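Local structure of membrane-fusion protein (5XU0) at residues 217-221 with 237-241; 42-46 with 168-172; 51-55 with 133-137. The protein probably serves as the adaptor (membrane-fusion) component of a MacAB-like efflux pump in Streptococcus pneumoniae, helping to build its export channel. The protein carries 2 engineered substitutions. One frame throughout, in Å; residues are numbered along the deposited sequence.

The three contacts sample successive domains of an elongated adaptor and show how chemistry follows location. Contact 1, at one end of the six-stranded barrel, is partly buried and relies on backbone hydrogen bonds, several polar side chains reaching a second subunit. Contact 2 is fully buried and almost wholly apolar, joining the two sheets of the lipoyl-like domain. Contact 3, partly buried, pairs the hairpin helices through alanines and a leucine, with tyrosine and glutamines along the more exposed margin. It nests in the chain loop that contact 2 closes, their centres about 21 Å apart; contacts 1 and 3, with centres about 46 Å apart, lie on opposite sides of the chain's centre. Between subunits, Tyr-219 (contact 1) meets His-170 (contact 2).

Contact 1. Residues 217-221 with 237-241; sequences SDYPK and SKYPY
Two backbone hydrogen bonds hold the irregular run 217-221 against the start of strand 239-246. Ser-217 N donates to Pro-240 O (3.1 Å) and Lys-221 N to Lys-238 O (3.1 Å), so a step of four residues spans a step of two and the chain 218-220 bows outward. Asp-218 is turn-like (phi/psi -62/-21), its neighbours extended. The segments run roughly antiparallel, with CA atoms 5.6 Å apart for Ser-217 and Pro-240 and 4.6 Å for Pro-220 and Tyr-239. Neither proline has an amide proton to offer. Within the bow, Ser-217 (t rotamer) donates OG to Tyr-219 O (3.0 Å). This loop leaves strand 207-216 and rests on the next strand, 239-246, of a six-stranded antiparallel barrel, consistent with the beta-barrel domain of membrane-fusion proteins. Tyr-239, chi1 m, fills the space under the bow: its CE1 lies 3.6 Å from Pro-220 CB, while its CB approaches Ser-217 O at 3.4 Å. Three polar side chains find partners on the second subunit: Asp-218 OD1 forms a salt bridge with its Lys-253, and Tyr-239 OH and Ser-237 OG hydrogen-bond to the carbonyl oxygens of its Gln-254 and Gly-255. Ser-237 N bonds to Glu-185 OE2 of its own chain.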
loop_
_atom_site.group_PDB
_atom_site.type_symbol
_atom_site.label_atom_id
_atom_site.label_comp_id
_atom_site.label_asym_id
_atom_site.label_seq_id
_atom_site.Cartn_x
_atom_site.Cartn_y
_atom_site.Cartn_z
ATOM N N SER B 217 14.452 -33.458 -3.029
ATOM C CA SER B 217 14.463 -32.294 -3.907
ATOM C C SER B 217 15.763 -32.218 -4.700
ATOM O O SER B 217 16.857 -32.198 -4.122
ATOM C CB SER B 217 14.268 -31.013 -3.103
ATOM O OG SER B 217 14.242 -29.882 -3.959
ATOM N N ASP B 218 15.632 -32.169 -6.028
ATOM C CA ASP B 218 16.736 -31.827 -6.919
ATOM C C ASP B 218 17.259 -30.419 -6.690
ATOM O O ASP B 218 18.402 -30.133 -7.061
ATOM C CB ASP B 218 16.297 -31.949 -8.383
ATOM C CG ASP B 218 16.683 -33.271 -9.002
ATOM O OD1 ASP B 218 17.012 -34.220 -8.256
ATOM O OD2 ASP B 218 16.650 -33.360 -10.250
ATOM N N TYR B 219 16.459 -29.545 -6.083
ATOM C CA TYR B 219 16.736 -28.120 -6.077
ATOM C C TYR B 219 17.187 -27.686 -4.694
ATOM O O TYR B 219 16.448 -27.898 -3.721
ATOM C CB TYR B 219 15.489 -27.351 -6.497
ATOM C CG TYR B 219 15.641 -25.855 -6.477
ATOM C CD1 TYR B 219 15.116 -25.101 -5.437
ATOM C CD2 TYR B 219 16.304 -25.192 -7.501
ATOM C CE1 TYR B 219 15.249 -23.727 -5.415
ATOM C CE2 TYR B 219 16.444 -23.818 -7.488
ATOM C CZ TYR B 219 15.914 -23.092 -6.443
ATOM O OH TYR B 219 16.047 -21.723 -6.417
ATOM N N PRO B 220 18.362 -27.077 -4.552
ATOM C CA PRO B 220 18.835 -26.692 -3.218
ATOM C C PRO B 220 18.059 -25.508 -2.662
ATOM O O PRO B 220 17.642 -24.610 -3.397
ATOM C CB PRO B 220 20.302 -26.327 -3.459
ATOM C CG PRO B 220 20.331 -25.853 -4.879
ATOM C CD PRO B 220 19.287 -26.654 -5.619
ATOM N N LYS B 221 17.861 -25.524 -1.343
ATOM C CA LYS B 221 17.294 -24.372 -0.651
ATOM C C LYS B 221 18.180 -23.158 -0.913
ATOM O O LYS B 221 19.409 -23.246 -0.822
ATOM C CB LYS B 221 17.168 -24.680 0.853
ATOM C CG LYS B 221 16.523 -23.623 1.781
ATOM C CD LYS B 221 16.394 -24.029 3.252
ATOM C CE LYS B 221 15.767 -22.894 4.061
ATOM N NZ LYS B 221 15.613 -23.224 5.502
ATOM N N SER B 237 25.664 -27.188 0.038
ATOM C CA SER B 237 24.264 -26.807 -0.057
ATOM C C SER B 237 23.377 -27.963 0.399
ATOM O O SER B 237 23.781 -29.128 0.390
ATOM C CB SER B 237 23.905 -26.380 -1.484
ATOM O OG SER B 237 24.131 -27.426 -2.412
ATOM N N LYS B 238 22.155 -27.625 0.804
ATOM C CA LYS B 238 21.268 -28.556 1.489
ATOM C C LYS B 238 19.956 -28.689 0.727
ATOM O O LYS B 238 19.363 -27.684 0.323
ATOM C CB LYS B 238 21.017 -28.089 2.925
ATOM C CG LYS B 238 22.284 -28.055 3.779
ATOM C CD LYS B 238 22.506 -29.382 4.498
ATOM C CE LYS B 238 23.982 -29.763 4.564
ATOM N NZ LYS B 238 24.887 -28.582 4.523
ATOM N N TYR B 239 19.504 -29.934 0.545
ATOM C CA TYR B 239 18.328 -30.242 -0.259
ATOM C C TYR B 239 17.221 -30.810 0.612
ATOM O O TYR B 239 17.457 -31.788 1.328
ATOM C CB TYR B 239 18.683 -31.251 -1.356
ATOM C CG TYR B 239 19.873 -30.852 -2.193
ATOM C CD1 TYR B 239 19.701 -30.194 -3.401
ATOM C CD2 TYR B 239 21.167 -31.132 -1.776
ATOM C CE1 TYR B 239 20.783 -29.826 -4.170
ATOM C CE2 TYR B 239 22.257 -30.764 -2.539
ATOM C CZ TYR B 239 22.059 -30.113 -3.735
ATOM O OH TYR B 239 23.141 -29.747 -4.502
ATOM N N PRO B 240 16.008 -30.267 0.568
ATOM C CA PRO B 240 14.953 -30.760 1.464
ATOM C C PRO B 240 14.443 -32.139 1.067
ATOM O O PRO B 240 14.320 -32.466 -0.116
ATOM C CB PRO B 240 13.853 -29.701 1.323
ATOM C CG PRO B 240 14.056 -29.131 -0.034
ATOM C CD PRO B 240 15.537 -29.172 -0.300
ATOM N N TYR B 241 14.151 -32.953 2.083
ATOM C CA TYR B 241 13.546 -34.269 1.928
ATOM C C TYR B 241 12.345 -34.370 2.857
ATOM O O TYR B 241 12.307 -33.739 3.927
ATOM C CB TYR B 241 14.518 -35.406 2.271
ATOM C CG TYR B 241 14.593 -35.636 3.762
ATOM C CD1 TYR B 241 15.403 -34.844 4.547
ATOM C CD2 TYR B 241 13.839 -36.623 4.389
ATOM C CE1 TYR B 241 15.478 -35.017 5.905
ATOM C CE2 TYR B 241 13.903 -36.799 5.762
ATOM C CZ TYR B 241 14.727 -35.989 6.516
ATOM O OH TYR B 241 14.816 -36.149 7.878
#

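Contact 2. Residues 42-46 with 168-172; sequences ALVKY and MVHIV
Strands 42-46 and 168-172 run nearly antiparallel (169°) with their axes 8.2 Å apart at closest approach, too far for backbone pairing; only side chains bridge the gap. The nearest CA atoms, those of Leu-43 and Val-169, are 7.7 Å apart. Aliphatic contacts dominate. Leu-43, chi1 m and chi2 89°, puts CD2 3.6 Å from Ile-171 CG2 and 4.1 Å from Val-169 CG1, while Val-44 CG1 lies 4.4 Å from Val-169 CG2. Such face-to-face packing of two sheets is the sandwich core of the lipoyl-like, barrel-sandwich domain: 42-46 is the middle strand of a three-stranded sheet, and 168-172 belongs to a four-stranded one. Backbone irregularities put adjacent side chains on the same inner face. Leu-43 (phi/psi -133/-12) and Val-44 both point across, as do Met-168 (-98/-40) and Val-169, which form a classic beta bulge opposite Val-17 of strand 14-18. A second kind of contact involves selenomethionine Met-168 (chi2 t, chi3 m), whose terminal CE sits 4.3 Å from Val-44 CG1 and, beside the aromatic residue, 4.3 Å from Tyr-46 CZ and 3.6 Å from Tyr-46 OH. His-170 faces away from strand 42-46 and hydrogen-bonds through NE2 to Glu-14.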
loop_
_atom_site.group_PDB
_atom_site.type_symbol
_atom_site.label_atom_id
_atom_site.label_comp_id
_atom_site.label_asym_id
_atom_site.label_seq_id
_atom_site.Cartn_x
_atom_site.Cartn_y
_atom_site.Cartn_z
ATOM N N ALA B 42 -17.868 -24.900 7.263
ATOM C CA ALA B 42 -17.584 -23.475 7.334
ATOM C C ALA B 42 -16.703 -23.168 8.539
ATOM O O ALA B 42 -16.773 -23.842 9.570
ATOM C CB ALA B 42 -18.886 -22.677 7.415
ATOM N N LEU B 43 -15.851 -22.144 8.400
ATOM C CA LEU B 43 -15.012 -21.694 9.508
ATOM C C LEU B 43 -14.999 -20.190 9.717
ATOM O O LEU B 43 -14.466 -19.748 10.736
ATOM C CB LEU B 43 -13.554 -22.149 9.342
ATOM C CG LEU B 43 -13.228 -23.584 8.961
ATOM C CD1 LEU B 43 -13.192 -23.646 7.470
ATOM C CD2 LEU B 43 -11.902 -24.007 9.564
ATOM N N VAL B 44 -15.506 -19.393 8.783
ATOM C CA VAL B 44 -15.740 -17.970 9.018
ATOM C C VAL B 44 -16.964 -17.569 8.211
ATOM O O VAL B 44 -17.174 -18.056 7.096
ATOM C CB VAL B 44 -14.532 -17.072 8.642
ATOM C CG1 VAL B 44 -13.378 -17.189 9.639
ATOM C CG2 VAL B 44 -14.053 -17.373 7.258
ATOM N N LYS B 45 -17.770 -16.676 8.778
ATOM C CA LYS B 45 -18.922 -16.109 8.091
ATOM C C LYS B 45 -18.805 -14.594 8.126
ATOM O O LYS B 45 -18.823 -13.992 9.206
ATOM C CB LYS B 45 -20.236 -16.567 8.729
ATOM C CG LYS B 45 -21.422 -15.645 8.451
ATOM C CD LYS B 45 -22.263 -16.145 7.284
ATOM C CE LYS B 45 -23.417 -15.200 6.994
ATOM N NZ LYS B 45 -24.019 -14.670 8.251
ATOM N N TYR B 46 -18.658 -13.988 6.952
ATOM C CA TYR B 46 -18.782 -12.547 6.832
ATOM C C TYR B 46 -20.260 -12.157 6.795
ATOM O O TYR B 46 -21.138 -12.981 6.524
ATOM C CB TYR B 46 -18.073 -12.044 5.572
ATOM C CG TYR B 46 -16.569 -12.233 5.542
ATOM C CD1 TYR B 46 -15.712 -11.229 5.981
ATOM C CD2 TYR B 46 -16.004 -13.400 5.045
ATOM C CE1 TYR B 46 -14.335 -11.391 5.943
ATOM C CE2 TYR B 46 -14.630 -13.572 5.002
ATOM C CZ TYR B 46 -13.801 -12.565 5.451
ATOM O OH TYR B 46 -12.434 -12.733 5.409
HETATM N N MSE B 168 -6.540 -15.369 10.445
HETATM C CA MSE B 168 -7.733 -15.404 11.273
HETATM C C MSE B 168 -8.013 -16.804 11.797
HETATM O O MSE B 168 -8.399 -16.958 12.956
HETATM C CB MSE B 168 -8.940 -14.872 10.511
HETATM C CG MSE B 168 -9.346 -13.471 10.933
HETATM SE SE MSE B 168 -11.214 -13.126 10.556
HETATM C CE MSE B 168 -11.179 -13.585 8.674
ATOM N N VAL B 169 -7.820 -17.833 10.971
ATOM C CA VAL B 169 -7.995 -19.203 11.453
ATOM C C VAL B 169 -6.950 -20.102 10.810
ATOM O O VAL B 169 -6.745 -20.057 9.594
ATOM C CB VAL B 169 -9.420 -19.735 11.192
ATOM C CG1 VAL B 169 -9.474 -21.245 11.314
ATOM C CG2 VAL B 169 -10.386 -19.120 12.166
ATOM N N HIS B 170 -6.293 -20.921 11.631
ATOM C CA HIS B 170 -5.285 -21.869 11.186
ATOM C C HIS B 170 -5.676 -23.261 11.650
ATOM O O HIS B 170 -5.873 -23.486 12.853
ATOM C CB HIS B 170 -3.901 -21.500 11.724
ATOM C CG HIS B 170 -2.800 -22.370 11.204
ATOM N ND1 HIS B 170 -1.555 -22.422 11.792
ATOM C CD2 HIS B 170 -2.757 -23.218 10.149
ATOM C CE1 HIS B 170 -0.791 -23.267 11.122
ATOM N NE2 HIS B 170 -1.497 -23.765 10.121
ATOM N N ILE B 171 -5.787 -24.182 10.688
ATOM C CA ILE B 171 -6.201 -25.558 10.933
ATOM C C ILE B 171 -5.190 -26.474 10.259
ATOM O O ILE B 171 -4.581 -26.112 9.248
ATOM C CB ILE B 171 -7.636 -25.835 10.410
ATOM C CG1 ILE B 171 -7.671 -25.952 8.884
ATOM C CG2 ILE B 171 -8.590 -24.743 10.846
ATOM C CD1 ILE B 171 -7.323 -27.339 8.381
ATOM N N VAL B 172 -5.009 -27.668 10.819
ATOM C CA VAL B 172 -4.022 -28.596 10.273
ATOM C C VAL B 172 -4.391 -30.018 10.675
ATOM O O VAL B 172 -4.792 -30.273 11.814
ATOM C CB VAL B 172 -2.593 -28.223 10.729
ATOM C CG1 VAL B 172 -2.549 -28.003 12.215
ATOM C CG2 VAL B 172 -1.626 -29.289 10.340
#

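Contact 3. Residues 51-55 with 133-137; sequences AQAAY and AQSQL
This is an antiparallel helix-helix contact at the base of the long hairpin, where helix 49-77 leaves the sheet domain and helix 109-138 returns to it. Both segments are helical; Tyr-55 N donates to Ala-51 O (2.9 Å), whereas Leu-137 N bonds only weakly to Ala-133 O (2.9 Å) and Gln-134 O (3.0 Å). Their axes approach to 8.8 Å at a signed crossing angle of -159°, and the register pairs opposite ends: Ala-51 with Leu-137 (CA to CA 5.4 Å) and Tyr-55 with Ala-133 (4.9 Å). Small residues permit this closeness. Ala-133 CB lies 3.6 Å from Tyr-55 CA, 4.1 Å from Tyr-55 CB and 4.2 Å from Ala-54 CB, so a single methyl group rests almost on the facing backbone. A turn later Leu-137, chi1 t with chi2 near 30°, reaches between Ala-51 and Tyr-55: its CD1 is 3.5 Å from Ala-51 CB, and its CD2 is 4.0 Å from Tyr-55 CB. The shallow crossing, with apolar positions four residues apart on each helix, is consistent with the left-handed antiparallel coiled coil of the alpha-hairpin domain in MacA-like adaptors, a hairpin inserted into the lipoyl-like domain. Longer side chains flank this seam. Tyr-55, chi1 t, extends alongside helix 109-138, and the edge of its ring meets Gln-134, with CE1 3.5 Å from Gln-134 CG. Gln-136 lies more loosely beside Ala-51, its OE1 4.4 Å from Ala-51 CB. The interface buries 363 Å² without hydrogen bonds between the two segments, and no other subunit of the assembly touches either one.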
loop_
_atom_site.group_PDB
_atom_site.type_symbol
_atom_site.label_atom_id
_atom_site.label_comp_id
_atom_site.label_asym_id
_atom_site.label_seq_id
_atom_site.Cartn_x
_atom_site.Cartn_y
_atom_site.Cartn_z
ATOM N N ALA B 51 -24.572 -8.678 0.037
ATOM C CA ALA B 51 -24.677 -9.759 -0.936
ATOM C C ALA B 51 -26.121 -10.216 -1.090
ATOM O O ALA B 51 -26.575 -10.503 -2.206
ATOM C CB ALA B 51 -23.777 -10.922 -0.521
ATOM N N GLN B 52 -26.862 -10.276 0.021
ATOM C CA GLN B 52 -28.287 -10.588 -0.037
ATOM C C GLN B 52 -29.029 -9.581 -0.904
ATOM O O GLN B 52 -29.717 -9.950 -1.864
ATOM C CB GLN B 52 -28.885 -10.601 1.371
ATOM C CG GLN B 52 -28.740 -11.899 2.133
ATOM C CD GLN B 52 -29.486 -11.859 3.452
ATOM O OE1 GLN B 52 -30.665 -11.500 3.500
ATOM N NE2 GLN B 52 -28.797 -12.207 4.533
ATOM N N ALA B 53 -28.904 -8.292 -0.566
ATOM C CA ALA B 53 -29.573 -7.249 -1.337
ATOM C C ALA B 53 -29.224 -7.343 -2.817
ATOM O O ALA B 53 -30.084 -7.138 -3.683
ATOM C CB ALA B 53 -29.206 -5.871 -0.784
ATOM N N ALA B 54 -27.968 -7.675 -3.124
ATOM C CA ALA B 54 -27.559 -7.861 -4.512
ATOM C C ALA B 54 -28.322 -9.010 -5.160
ATOM O O ALA B 54 -28.797 -8.892 -6.297
ATOM C CB ALA B 54 -26.053 -8.106 -4.585
ATOM N N TYR B 55 -28.448 -10.135 -4.447
ATOM C CA TYR B 55 -29.219 -11.260 -4.973
ATOM C C TYR B 55 -30.659 -10.851 -5.263
ATOM O O TYR B 55 -31.205 -11.166 -6.328
ATOM C CB TYR B 55 -29.175 -12.429 -3.988
ATOM C CG TYR B 55 -29.839 -13.702 -4.480
ATOM C CD1 TYR B 55 -29.086 -14.747 -5.003
ATOM C CD2 TYR B 55 -31.219 -13.864 -4.410
ATOM C CE1 TYR B 55 -29.689 -15.913 -5.445
ATOM C CE2 TYR B 55 -31.828 -15.026 -4.846
ATOM C CZ TYR B 55 -31.058 -16.046 -5.364
ATOM O OH TYR B 55 -31.665 -17.203 -5.803
ATOM N N ALA B 133 -24.231 -12.497 -8.028
ATOM C CA ALA B 133 -24.726 -12.390 -6.660
ATOM C C ALA B 133 -24.748 -13.742 -5.954
ATOM O O ALA B 133 -24.539 -13.805 -4.738
ATOM C CB ALA B 133 -26.120 -11.766 -6.654
ATOM N N GLN B 134 -25.003 -14.827 -6.690
ATOM C CA GLN B 134 -25.027 -16.153 -6.079
ATOM C C GLN B 134 -23.640 -16.544 -5.574
ATOM O O GLN B 134 -23.464 -16.913 -4.401
ATOM C CB GLN B 134 -25.546 -17.180 -7.090
ATOM C CG GLN B 134 -27.044 -17.081 -7.387
ATOM C CD GLN B 134 -27.460 -17.860 -8.629
ATOM O OE1 GLN B 134 -26.620 -18.389 -9.357
ATOM N NE2 GLN B 134 -28.765 -17.933 -8.872
ATOM N N SER B 135 -22.635 -16.446 -6.448
ATOM C CA SER B 135 -21.283 -16.831 -6.066
ATOM C C SER B 135 -20.679 -15.861 -5.060
ATOM O O SER B 135 -19.883 -16.275 -4.209
ATOM C CB SER B 135 -20.396 -16.940 -7.305
ATOM O OG SER B 135 -20.387 -15.722 -8.027
ATOM N N GLN B 136 -21.029 -14.573 -5.130
ATOM C CA GLN B 136 -20.594 -13.683 -4.060
ATOM C C GLN B 136 -21.302 -14.014 -2.755
ATOM O O GLN B 136 -20.767 -13.757 -1.672
ATOM C CB GLN B 136 -20.827 -12.219 -4.428
ATOM C CG GLN B 136 -19.869 -11.270 -3.711
ATOM C CD GLN B 136 -20.493 -9.932 -3.361
ATOM O OE1 GLN B 136 -21.472 -9.502 -3.979
ATOM N NE2 GLN B 136 -19.930 -9.266 -2.355
ATOM N N LEU B 137 -22.496 -14.596 -2.840
ATOM C CA LEU B 137 -23.232 -14.949 -1.633
ATOM C C LEU B 137 -22.584 -16.125 -0.919
ATOM O O LEU B 137 -22.344 -16.070 0.293
ATOM C CB LEU B 137 -24.683 -15.259 -1.981
ATOM C CG LEU B 137 -25.702 -15.094 -0.861
ATOM C CD1 LEU B 137 -25.282 -14.022 0.124
ATOM C CD2 LEU B 137 -26.981 -14.706 -1.506
#